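Local coordinates for transcriptional activator HlyU (Vibrio cholerae, PDB 4OOI), which activates transcription of the hemolysin gene hlyA as a DNA-binding regulator of the ArsR family and may control other virulence determinants, at residues 43-48 / 89-94. Sequence-based numbering, arbitrary orientation.
Sequences MLLDNE and YTLSST
In the winged helix-turn-helix domain of this ArsR-family regulator, the turn between helix 35-43 and the short strand 49-50 lies against the end of wing strand 86-91, where Leu44 and Leu91 meet. The turn is a type II beta turn from Leu44 to Asn47, closed by a weak backbone hydrogen bond from Asn47 N to Leu44 O. Leu91 CG approaches that same carbonyl oxygen, Leu44 O, to 3.5 Å, while its two methyls divide between neighbouring residues. Leu91 CD2 packs on Leu44 CB at 3.7 Å. Leu91 CD1 lies 3.8 Å from Leu45 CA and also touches Leu45 CD1. The Leu44 side chain runs on toward Tyr89. With CG anti to the carbonyl carbon (chi1 -69°), it brings CD1 to 4.0 Å from Tyr89 CB, and CD2 comes up beside the carbonyl oxygen, 3.3 Å from Tyr89 O. The Tyr89 ring itself leads away to Leu69 and Arg73 of helix 62-74.

Farther along the loop the contact is more open. Glu48 CA lies 3.5 Å from Tyr89 O in a CA-H...O contact with an angle of 144° at the hydrogen, next to the backbone pairing of Tyr89 with Leu49. The methyl CG2 of Thr90 sits 3.6 Å from Asn47 O and touches the aliphatic CB and CG of Glu48. Beyond them the extended Glu48 chain carries its carboxylate to a salt bridge with Arg81 of strand 78-83. No hydrogen bond joins the two segments directly; apolar contacts and the CA-H...O contact hold the turn beside the wing just before strand 49-50 enters the three-stranded antiparallel sheet, an arrangement characteristic of the winged-helix fold.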
loop_
_atom_site.group_PDB
_atom_site.type_symbol
_atom_site.label_atom_id
_atom_site.label_comp_id
_atom_site.label_asym_id
_atom_site.label_seq_id
_atom_site.Cartn_x
_atom_site.Cartn_y
_atom_site.Cartn_z
ATOM N N MET B 43 9.594 6.129 -9.957
ATOM C CA MET B 43 10.543 6.467 -11.012
ATOM C C MET B 43 10.872 5.263 -11.892
ATOM O O MET B 43 11.272 5.420 -13.045
ATOM C CB MET B 43 11.826 7.052 -10.420
ATOM C CG MET B 43 11.644 8.409 -9.764
ATOM S SD MET B 43 13.197 9.064 -9.128
ATOM C CE MET B 43 13.732 7.697 -8.107
ATOM N N LEU B 44 10.700 4.065 -11.344
ATOM C CA LEU B 44 10.997 2.838 -12.076
ATOM C C LEU B 44 9.813 2.377 -12.921
ATOM O O LEU B 44 9.883 1.349 -13.594
ATOM C CB LEU B 44 11.418 1.722 -11.116
ATOM C CG LEU B 44 12.767 1.888 -10.414
ATOM C CD1 LEU B 44 13.035 0.718 -9.482
ATOM C CD2 LEU B 44 13.880 2.028 -11.436
ATOM N N LEU B 45 8.726 3.143 -12.881
ATOM C CA LEU B 45 7.534 2.818 -13.655
ATOM C C LEU B 45 7.754 3.105 -15.136
ATOM O O LEU B 45 8.092 4.230 -15.511
ATOM C CB LEU B 45 6.330 3.604 -13.137
ATOM C CG LEU B 45 5.008 3.348 -13.862
ATOM C CD1 LEU B 45 4.634 1.878 -13.771
ATOM C CD2 LEU B 45 3.903 4.223 -13.295
ATOM N N ASP B 46 7.559 2.081 -15.967
ATOM C CA ASP B 46 7.811 2.166 -17.406
ATOM C C ASP B 46 9.227 2.660 -17.676
ATOM O O ASP B 46 9.470 3.388 -18.639
ATOM C CB ASP B 46 6.790 3.082 -18.088
ATOM C CG ASP B 46 5.361 2.625 -17.873
ATOM O OD1 ASP B 46 4.497 3.484 -17.596
ATOM O OD2 ASP B 46 5.101 1.409 -17.984
ATOM N N ASN B 47 10.158 2.254 -16.821
ATOM C CA ASN B 47 11.509 2.794 -16.853
ATOM C C ASN B 47 12.543 1.810 -16.321
ATOM O O ASN B 47 12.218 0.908 -15.550
ATOM C CB ASN B 47 11.567 4.081 -16.029
ATOM C CG ASN B 47 12.036 5.271 -16.837
ATOM O OD1 ASN B 47 13.020 5.188 -17.572
ATOM N ND2 ASN B 47 11.329 6.387 -16.708
ATOM N N GLU B 48 13.790 1.991 -16.742
ATOM C CA GLU B 48 14.899 1.207 -16.217
ATOM C C GLU B 48 16.017 2.140 -15.781
ATOM O O GLU B 48 16.735 2.696 -16.612
ATOM C CB GLU B 48 15.413 0.215 -17.260
ATOM C CG GLU B 48 16.578 -0.633 -16.773
ATOM C CD GLU B 48 16.829 -1.841 -17.652
ATOM O OE1 GLU B 48 16.091 -2.018 -18.644
ATOM O OE2 GLU B 48 17.761 -2.615 -17.350
ATOM N N TYR B 89 17.843 -1.185 -12.340
ATOM C CA TYR B 89 16.667 -1.613 -11.598
ATOM C C TYR B 89 15.392 -1.377 -12.402
ATOM O O TYR B 89 15.282 -0.397 -13.139
ATOM C CB TYR B 89 16.583 -0.862 -10.266
ATOM C CG TYR B 89 17.602 -1.293 -9.230
ATOM C CD1 TYR B 89 18.960 -1.086 -9.428
ATOM C CD2 TYR B 89 17.200 -1.887 -8.042
ATOM C CE1 TYR B 89 19.888 -1.476 -8.479
ATOM C CE2 TYR B 89 18.119 -2.280 -7.088
ATOM C CZ TYR B 89 19.461 -2.073 -7.312
ATOM O OH TYR B 89 20.377 -2.462 -6.361
ATOM N N THR B 90 14.434 -2.287 -12.256
ATOM C CA THR B 90 13.124 -2.153 -12.883
ATOM C C THR B 90 12.057 -2.654 -11.927
ATOM O O THR B 90 12.369 -3.268 -10.912
ATOM C CB THR B 90 13.024 -2.982 -14.174
ATOM O OG1 THR B 90 13.601 -4.276 -13.957
ATOM C CG2 THR B 90 13.753 -2.298 -15.310
ATOM N N LEU B 91 10.795 -2.396 -12.251
ATOM C CA LEU B 91 9.698 -2.960 -11.479
ATOM C C LEU B 91 9.520 -4.422 -11.867
ATOM O O LEU B 91 9.638 -4.778 -13.039
ATOM C CB LEU B 91 8.406 -2.175 -11.705
ATOM C CG LEU B 91 8.409 -0.732 -11.197
ATOM C CD1 LEU B 91 7.019 -0.122 -11.288
ATOM C CD2 LEU B 91 8.939 -0.663 -9.772
ATOM N N SER B 92 9.239 -5.265 -10.879
ATOM C CA SER B 92 9.197 -6.706 -11.098
ATOM C C SER B 92 7.849 -7.202 -11.615
ATOM O O SER B 92 7.631 -7.290 -12.823
ATOM C CB SER B 92 9.566 -7.453 -9.813
ATOM O OG SER B 92 8.621 -7.203 -8.788
ATOM N N SER B 93 6.952 -7.526 -10.690
ATOM C CA SER B 93 5.687 -8.166 -11.034
ATOM C C SER B 93 4.645 -7.186 -11.562
ATOM O O SER B 93 4.814 -5.971 -11.474
ATOM C CB SER B 93 5.126 -8.909 -9.822
ATOM O OG SER B 93 4.762 -8.005 -8.794
ATOM N N THR B 94 3.562 -7.734 -12.106
ATOM C CA THR B 94 2.477 -6.927 -12.655
ATOM C C THR B 94 1.665 -6.246 -11.558
ATOM O O THR B 94 1.116 -5.162 -11.765
ATOM C CB THR B 94 1.533 -7.776 -13.530
ATOM O OG1 THR B 94 1.030 -8.878 -12.765
ATOM C CG2 THR B 94 2.272 -8.307 -14.749
#